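Local coordinates for protein malate dehydrogenase (PDB 3I0P) that probably interconverts malate and oxaloacetate using NAD, as a dimeric malate dehydrogenase of the malate/L-lactate dehydrogenase family, at residues V35-I40 / A127-L132; L166-P171 / F176-D181. All blocks are in the same frame, centred on the assembly; numbering follows the deposited sequence.

Contact 1: V35-I40 / A127-L132; sequences VRDTLI and AGYYSL. With NAD (nicotinamide-adenine-dinucleotide), chain B.
Thr38 rests on the flat face of Tyr129. Its CB stands over the centre of the ring, 3.5 Å from the centroid and only 11° off the ring normal, which makes this a CH-pi contact. The methyl leans to one side of that point, with Thr38 CG2 3.4 Å from Tyr129 CE2, and the two side chains cross at about a right angle. At the far end of the ring Tyr129 OH comes alongside the methylene of Asp37, 3.6 Å from Asp37 CB.

What places the ring is the helix behind it: with CG anti to the backbone N (chi1 177°), Tyr129 reaches straight out to helix 29-45. Tyr130 takes a different first torsion, CG beside its own backbone N, and its ring slants so that its far end still nears helix 29-45; Tyr129 CD2 lies 3.7 Å above one face of that ring, near the rim. The tip of Tyr130 approaches Thr38, yet its hydroxyl is hydrogen-bonded to the carbonyl of Phe124, and its ring is stacked on that of Phe124.

On helix 29-45 the carboxylate of Asp37 turns to its neighbour in a salt bridge, Arg36 NE to Asp37 OD1 at 2.9 Å. The oxygen lies in the guanidinium plane, but Arg36 meets it on the anti side and well out of the carboxylate plane. His94 of helix 93-111 touches Thr38, and Thr98 of that helix touches Tyr129, so helix 93-111 touches both partners.

Segment 127-132 also reaches the cofactor: Ala127 N gives a nearly straight bond to NAD O2D, 2.9 Å long. This is a steep helix-helix crossing, with segment axes 9.9 Å apart at 110°, packed through one aromatic face beside the nicotinamide ribose pocket of the dehydrogenase.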
loop_
_atom_site.group_PDB
_atom_site.type_symbol
_atom_site.label_atom_id
_atom_site.label_comp_id
_atom_site.label_asym_id
_atom_site.label_seq_id
_atom_site.Cartn_x
_atom_site.Cartn_y
_atom_site.Cartn_z
ATOM N N VAL A 35 9.100 7.291 24.168
ATOM C CA VAL A 35 10.070 7.746 23.170
ATOM C C VAL A 35 11.310 6.864 23.096
ATOM O O VAL A 35 11.761 6.523 21.999
ATOM C CB VAL A 35 10.491 9.208 23.437
ATOM C CG1 VAL A 35 11.706 9.624 22.595
ATOM C CG2 VAL A 35 9.310 10.128 23.196
ATOM N N ARG A 36 11.866 6.492 24.245
ATOM C CA ARG A 36 13.060 5.676 24.233
ATOM C C ARG A 36 12.748 4.257 23.755
ATOM O O ARG A 36 13.578 3.649 23.086
ATOM C CB ARG A 36 13.779 5.704 25.591
ATOM C CG ARG A 36 13.169 4.847 26.679
ATOM C CD ARG A 36 13.771 3.456 26.703
ATOM N NE ARG A 36 13.038 2.615 27.643
ATOM C CZ ARG A 36 13.342 2.498 28.929
ATOM N NH1 ARG A 36 14.369 3.160 29.431
ATOM N NH2 ARG A 36 12.625 1.715 29.720
ATOM N N ASP A 37 11.554 3.748 24.079
ATOM C CA ASP A 37 11.122 2.426 23.602
ATOM C C ASP A 37 11.089 2.369 22.076
ATOM O O ASP A 37 11.589 1.417 21.475
ATOM C CB ASP A 37 9.747 2.043 24.147
ATOM C CG ASP A 37 9.797 1.490 25.563
ATOM O OD1 ASP A 37 10.893 1.337 26.145
ATOM O OD2 ASP A 37 8.705 1.194 26.095
ATOM N N THR A 38 10.519 3.395 21.448
ATOM C CA THR A 38 10.411 3.373 19.994
ATOM C C THR A 38 11.715 3.788 19.338
ATOM O O THR A 38 11.978 3.399 18.203
ATOM C CB THR A 38 9.206 4.179 19.412
ATOM O OG1 THR A 38 9.684 5.260 18.624
ATOM C CG2 THR A 38 8.270 4.697 20.479
ATOM N N LEU A 39 12.541 4.557 20.041
ATOM C CA LEU A 39 13.883 4.834 19.534
ATOM C C LEU A 39 14.759 3.587 19.602
ATOM O O LEU A 39 15.335 3.198 18.586
ATOM C CB LEU A 39 14.536 6.036 20.223
ATOM C CG LEU A 39 13.863 7.370 19.885
ATOM C CD1 LEU A 39 14.664 8.547 20.400
ATOM C CD2 LEU A 39 13.664 7.483 18.372
ATOM N N ILE A 40 14.837 2.939 20.768
ATOM C CA ILE A 40 15.621 1.704 20.883
ATOM C C ILE A 40 15.118 0.598 19.937
ATOM O O ILE A 40 15.920 -0.130 19.373
ATOM C CB ILE A 40 15.743 1.177 22.349
ATOM C CG1 ILE A 40 16.871 0.141 22.456
ATOM C CG2 ILE A 40 14.435 0.576 22.847
ATOM C CD1 ILE A 40 18.246 0.724 22.511
ATOM N N ALA A 127 7.983 3.708 11.463
ATOM C CA ALA A 127 6.548 3.453 11.321
ATOM C C ALA A 127 6.216 2.065 11.862
ATOM O O ALA A 127 5.192 1.869 12.528
ATOM C CB ALA A 127 6.101 3.602 9.872
ATOM N N GLY A 128 7.118 1.121 11.597
ATOM C CA GLY A 128 6.962 -0.271 11.996
ATOM C C GLY A 128 6.662 -0.476 13.459
ATOM O O GLY A 128 6.055 -1.482 13.818
ATOM N N TYR A 129 7.066 0.466 14.308
ATOM C CA TYR A 129 6.906 0.306 15.757
ATOM C C TYR A 129 5.438 0.229 16.134
ATOM O O TYR A 129 5.027 -0.630 16.907
ATOM C CB TYR A 129 7.584 1.449 16.527
ATOM C CG TYR A 129 7.379 1.378 18.031
ATOM C CD1 TYR A 129 8.140 0.513 18.816
ATOM C CD2 TYR A 129 6.408 2.162 18.667
ATOM C CE1 TYR A 129 7.956 0.431 20.198
ATOM C CE2 TYR A 129 6.208 2.085 20.051
ATOM C CZ TYR A 129 6.994 1.223 20.805
ATOM O OH TYR A 129 6.826 1.140 22.170
ATOM N N TYR A 130 4.649 1.138 15.575
ATOM C CA TYR A 130 3.230 1.229 15.900
ATOM C C TYR A 130 2.456 0.034 15.340
ATOM O O TYR A 130 1.528 -0.463 15.973
ATOM C CB TYR A 130 2.679 2.587 15.443
ATOM C CG TYR A 130 3.601 3.688 15.899
ATOM C CD1 TYR A 130 3.519 4.213 17.200
ATOM C CD2 TYR A 130 4.614 4.149 15.064
ATOM C CE1 TYR A 130 4.411 5.186 17.633
ATOM C CE2 TYR A 130 5.500 5.119 15.485
ATOM C CZ TYR A 130 5.398 5.635 16.763
ATOM O OH TYR A 130 6.293 6.604 17.143
ATOM N N SER A 131 2.876 -0.451 14.176
ATOM C CA SER A 131 2.279 -1.650 13.598
ATOM C C SER A 131 2.583 -2.880 14.447
ATOM O O SER A 131 1.734 -3.761 14.594
ATOM C CB SER A 131 2.737 -1.855 12.150
ATOM O OG SER A 131 2.048 -0.956 11.287
ATOM N N LEU A 132 3.786 -2.930 15.015
ATOM C CA LEU A 132 4.159 -4.028 15.902
ATOM C C LEU A 132 3.272 -4.078 17.149
ATOM O O LEU A 132 2.897 -5.157 17.599
ATOM C CB LEU A 132 5.638 -3.954 16.289
ATOM C CG LEU A 132 6.673 -4.279 15.209
ATOM C CD1 LEU A 132 8.063 -3.884 15.675
ATOM C CD2 LEU A 132 6.644 -5.746 14.808
HETATM P PA NAD B . 13.817 -0.615 3.474
HETATM O O1A NAD B . 14.970 -0.847 4.420
HETATM O O2A NAD B . 14.115 -0.391 2.026
HETATM O O5B NAD B . 12.844 -1.885 3.633
HETATM C C5B NAD B . 12.432 -2.315 4.942
HETATM C C4B NAD B . 11.253 -3.296 4.893
HETATM O O4B NAD B . 11.364 -4.215 3.798
HETATM C C3B NAD B . 11.174 -4.168 6.130
HETATM O O3B NAD B . 9.793 -4.490 6.370
HETATM C C2B NAD B . 11.941 -5.414 5.744
HETATM O O2B NAD B . 11.510 -6.551 6.491
HETATM C C1B NAD B . 11.571 -5.552 4.281
HETATM N N9A NAD B . 12.589 -6.244 3.437
HETATM C C8A NAD B . 13.844 -5.842 3.188
HETATM N N7A NAD B . 14.419 -6.734 2.352
HETATM C C5A NAD B . 13.508 -7.695 2.071
HETATM C C6A NAD B . 13.512 -8.853 1.286
HETATM N N6A NAD B . 14.614 -9.227 0.593
HETATM N N1A NAD B . 12.400 -9.625 1.223
HETATM C C2A NAD B . 11.294 -9.288 1.901
HETATM N N3A NAD B . 11.262 -8.182 2.656
HETATM C C4A NAD B . 12.355 -7.373 2.759
HETATM O O3 NAD B . 12.848 0.572 4.021
HETATM P PN NAD B . 13.149 2.170 4.115
HETATM O O1N NAD B . 12.197 2.858 3.166
HETATM O O2N NAD B . 14.633 2.434 4.037
HETATM O O5D NAD B . 12.695 2.548 5.604
HETATM C C5D NAD B . 13.553 2.301 6.722
HETATM C C4D NAD B . 12.953 2.895 7.994
HETATM O O4D NAD B . 12.859 4.318 7.886
HETATM C C3D NAD B . 11.540 2.390 8.257
HETATM O O3D NAD B . 11.512 1.829 9.577
HETATM C C2D NAD B . 10.636 3.614 8.110
HETATM O O2D NAD B . 9.519 3.676 9.014
HETATM C C1D NAD B . 11.596 4.742 8.412
HETATM N N1N NAD B . 11.144 6.013 7.849
HETATM C C2N NAD B . 10.576 6.913 8.682
HETATM C C3N NAD B . 10.130 8.143 8.190
HETATM C C7N NAD B . 9.494 9.156 9.099
HETATM O O7N NAD B . 9.120 10.223 8.627
HETATM N N7N NAD B . 9.351 8.875 10.392
HETATM C C4N NAD B . 10.280 8.426 6.829
HETATM C C5N NAD B . 10.863 7.472 5.989
HETATM C C6N NAD B . 11.294 6.262 6.531
#

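Contact 2: L166-P171 / F176-D181; sequences LAIGIP and FPYCFD. With NAD (nicotinamide-adenine-dinucleotide), chain B.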
loop_
_atom_site.group_PDB
_atom_site.type_symbol
_atom_site.label_atom_id
_atom_site.label_comp_id
_atom_site.label_asym_id
_atom_site.label_seq_id
_atom_site.Cartn_x
_atom_site.Cartn_y
_atom_site.Cartn_z
ATOM N N LEU A 166 4.867 3.692 5.070
ATOM C CA LEU A 166 3.708 2.888 5.391
ATOM C C LEU A 166 4.243 1.659 6.095
ATOM O O LEU A 166 5.190 1.034 5.622
ATOM C CB LEU A 166 3.001 2.490 4.099
ATOM C CG LEU A 166 1.733 1.650 4.155
ATOM C CD1 LEU A 166 0.613 2.417 4.847
ATOM C CD2 LEU A 166 1.334 1.267 2.727
ATOM N N ALA A 167 3.665 1.335 7.245
ATOM C CA ALA A 167 4.014 0.111 7.958
ATOM C C ALA A 167 2.771 -0.742 8.144
ATOM O O ALA A 167 1.685 -0.211 8.385
ATOM C CB ALA A 167 4.649 0.415 9.279
ATOM N N ILE A 168 2.942 -2.057 8.004
ATOM C CA ILE A 168 1.858 -3.029 8.134
ATOM C C ILE A 168 2.337 -4.179 9.003
ATOM O O ILE A 168 3.281 -4.892 8.630
ATOM C CB ILE A 168 1.429 -3.605 6.760
ATOM C CG1 ILE A 168 1.034 -2.489 5.797
ATOM C CG2 ILE A 168 0.288 -4.619 6.923
ATOM C CD1 ILE A 168 1.269 -2.845 4.353
ATOM N N GLY A 169 1.700 -4.348 10.161
ATOM C CA GLY A 169 2.047 -5.426 11.093
ATOM C C GLY A 169 0.957 -6.480 11.141
ATOM O O GLY A 169 -0.210 -6.163 11.357
ATOM N N ILE A 170 1.328 -7.737 10.928
ATOM C CA ILE A 170 0.354 -8.822 10.878
ATOM C C ILE A 170 0.809 -9.986 11.754
ATOM O O ILE A 170 1.947 -10.464 11.613
ATOM C CB ILE A 170 0.124 -9.308 9.415
ATOM C CG1 ILE A 170 -0.558 -8.208 8.586
ATOM C CG2 ILE A 170 -0.679 -10.623 9.392
ATOM C CD1 ILE A 170 -0.458 -8.382 7.099
ATOM N N PRO A 171 -0.070 -10.453 12.667
ATOM C CA PRO A 171 0.276 -11.593 13.523
ATOM C C PRO A 171 0.726 -12.818 12.715
ATOM O O PRO A 171 0.202 -13.080 11.620
ATOM C CB PRO A 171 -1.028 -11.878 14.266
ATOM C CG PRO A 171 -1.734 -10.582 14.291
ATOM C CD PRO A 171 -1.402 -9.910 12.991
ATOM N N PHE A 176 8.559 -14.035 14.940
ATOM C CA PHE A 176 8.388 -12.609 14.673
ATOM C C PHE A 176 7.146 -12.448 13.808
ATOM O O PHE A 176 6.844 -13.335 13.009
ATOM C CB PHE A 176 9.605 -12.067 13.911
ATOM C CG PHE A 176 9.950 -12.861 12.676
ATOM C CD1 PHE A 176 9.513 -12.447 11.424
ATOM C CD2 PHE A 176 10.691 -14.044 12.774
ATOM C CE1 PHE A 176 9.823 -13.189 10.282
ATOM C CE2 PHE A 176 10.998 -14.782 11.649
ATOM C CZ PHE A 176 10.567 -14.358 10.400
ATOM N N PRO A 177 6.419 -11.322 13.955
ATOM C CA PRO A 177 5.270 -11.077 13.071
ATOM C C PRO A 177 5.712 -10.652 11.678
ATOM O O PRO A 177 6.877 -10.274 11.485
ATOM C CB PRO A 177 4.553 -9.908 13.747
ATOM C CG PRO A 177 5.620 -9.207 14.495
ATOM C CD PRO A 177 6.535 -10.286 14.996
ATOM N N TYR A 178 4.798 -10.726 10.715
ATOM C CA TYR A 178 5.005 -10.061 9.450
ATOM C C TYR A 178 5.023 -8.576 9.761
ATOM O O TYR A 178 4.146 -8.069 10.473
ATOM C CB TYR A 178 3.859 -10.394 8.493
ATOM C CG TYR A 178 3.755 -9.508 7.256
ATOM C CD1 TYR A 178 4.156 -9.977 6.008
ATOM C CD2 TYR A 178 3.220 -8.224 7.332
ATOM C CE1 TYR A 178 4.045 -9.173 4.875
ATOM C CE2 TYR A 178 3.110 -7.422 6.212
ATOM C CZ TYR A 178 3.520 -7.897 4.989
ATOM O OH TYR A 178 3.409 -7.097 3.875
ATOM N N CYS A 179 6.021 -7.874 9.249
ATOM C CA CYS A 179 6.069 -6.439 9.425
ATOM C C CYS A 179 6.713 -5.758 8.251
ATOM O O CYS A 179 7.947 -5.666 8.176
ATOM C CB CYS A 179 6.817 -6.051 10.698
ATOM S SG CYS A 179 6.648 -4.292 11.068
ATOM N N PHE A 180 5.887 -5.271 7.331
ATOM C CA PHE A 180 6.417 -4.375 6.322
ATOM C C PHE A 180 6.536 -2.981 6.928
ATOM O O PHE A 180 5.641 -2.523 7.643
ATOM C CB PHE A 180 5.586 -4.339 5.046
ATOM C CG PHE A 180 6.074 -3.313 4.072
ATOM C CD1 PHE A 180 7.304 -3.467 3.447
ATOM C CD2 PHE A 180 5.347 -2.153 3.838
ATOM C CE1 PHE A 180 7.779 -2.509 2.576
ATOM C CE2 PHE A 180 5.820 -1.183 2.948
ATOM C CZ PHE A 180 7.036 -1.364 2.322
ATOM N N ASP A 181 7.656 -2.328 6.651
ATOM C CA ASP A 181 7.926 -1.016 7.201
ATOM C C ASP A 181 8.898 -0.282 6.302
ATOM O O ASP A 181 10.073 -0.615 6.255
ATOM C CB ASP A 181 8.499 -1.141 8.613
ATOM C CG ASP A 181 8.846 0.200 9.219
ATOM O OD1 ASP A 181 8.279 1.231 8.778
ATOM O OD2 ASP A 181 9.684 0.217 10.148
HETATM P PA NAD B . 13.817 -0.615 3.474
HETATM O O1A NAD B . 14.970 -0.847 4.420
HETATM O O2A NAD B . 14.115 -0.391 2.026
HETATM O O5B NAD B . 12.844 -1.885 3.633
HETATM C C5B NAD B . 12.432 -2.315 4.942
HETATM C C4B NAD B . 11.253 -3.296 4.893
HETATM O O4B NAD B . 11.364 -4.215 3.798
HETATM C C3B NAD B . 11.174 -4.168 6.130
HETATM O O3B NAD B . 9.793 -4.490 6.370
HETATM C C2B NAD B . 11.941 -5.414 5.744
HETATM O O2B NAD B . 11.510 -6.551 6.491
HETATM C C1B NAD B . 11.571 -5.552 4.281
HETATM N N9A NAD B . 12.589 -6.244 3.437
HETATM C C8A NAD B . 13.844 -5.842 3.188
HETATM N N7A NAD B . 14.419 -6.734 2.352
HETATM C C5A NAD B . 13.508 -7.695 2.071
HETATM C C6A NAD B . 13.512 -8.853 1.286
HETATM N N6A NAD B . 14.614 -9.227 0.593
HETATM N N1A NAD B . 12.400 -9.625 1.223
HETATM C C2A NAD B . 11.294 -9.288 1.901
HETATM N N3A NAD B . 11.262 -8.182 2.656
HETATM C C4A NAD B . 12.355 -7.373 2.759
HETATM O O3 NAD B . 12.848 0.572 4.021
HETATM P PN NAD B . 13.149 2.170 4.115
HETATM O O1N NAD B . 12.197 2.858 3.166
HETATM O O2N NAD B . 14.633 2.434 4.037
HETATM O O5D NAD B . 12.695 2.548 5.604
HETATM C C5D NAD B . 13.553 2.301 6.722
HETATM C C4D NAD B . 12.953 2.895 7.994
HETATM O O4D NAD B . 12.859 4.318 7.886
HETATM C C3D NAD B . 11.540 2.390 8.257
HETATM O O3D NAD B . 11.512 1.829 9.577
HETATM C C2D NAD B . 10.636 3.614 8.110
HETATM O O2D NAD B . 9.519 3.676 9.014
HETATM C C1D NAD B . 11.596 4.742 8.412
HETATM N N1N NAD B . 11.144 6.013 7.849
HETATM C C2N NAD B . 10.576 6.913 8.682
HETATM C C3N NAD B . 10.130 8.143 8.190
HETATM C C7N NAD B . 9.494 9.156 9.099
HETATM O O7N NAD B . 9.120 10.223 8.627
HETATM N N7N NAD B . 9.351 8.875 10.392
HETATM C C4N NAD B . 10.280 8.426 6.829
HETATM C C5N NAD B . 10.863 7.472 5.989
HETATM C C6N NAD B . 11.294 6.262 6.531
#
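Pro177 opens the pairing by laying its CB 3.4 Å from Ile170 O. Next comes Tyr178, hydrogen-bonded pair of Ile170: Ile170 N to Tyr178 O is 2.9 Å and nearly straight (171°), while the return bond is weak. With CG anti to its backbone N (chi1 166°), the Tyr178 ring runs side by side with Ile170, CD2 lying 3.7 Å from Ile170 CD1. Its hydroxyl continues to the carbonyl of Cys249 of the second subunit.

Cys179 faces Gly169 in a non-hydrogen-bonded pair, and its carbonyl takes a weak bond from NAD O3B. Phe180 pairs with Ile168, Ile168 N to Phe180 O being 2.8 Å and Phe180 N to Ile168 O 2.9 Å; its ring sits near Leu166 O, with CE2 3.5 Å from that oxygen.

Asp181, opposite Ala167, sends its carboxylate to the nicotinamide ribose, OD1 accepting from NAD O2D at 2.8 Å and OD2 from NAD O3D. Its backbone N makes a weak bond to O3B of the adenosine ribose. The arrangement is an antiparallel beta hairpin whose second strand, outermost in the sheet within this chain, carries a diol-binding aspartate in the NAD pocket.

From the N terminus, helix 29-45 comes first, and contact 1 closes a long loop when helix 127-136 packs back on it after helix 93-111 and strands 75-79, 83-87 and 113-121. Only then does contact 2 open and close, a short hairpin loop between strands 166-170 and 178-182; the two are in series, neither nested nor crossed. They nevertheless touch: Gly128 N lies 3.1 Å from Asp181 OD2, a probable hydrogen bond, and Ser131 CB packs on Gly169 N. Helix 127-136 thus lies against the hairpin while also meeting helix 29-45, tying helix 29-45 to the hairpin edge of the mixed sheet beside NAD, which both contacts reach.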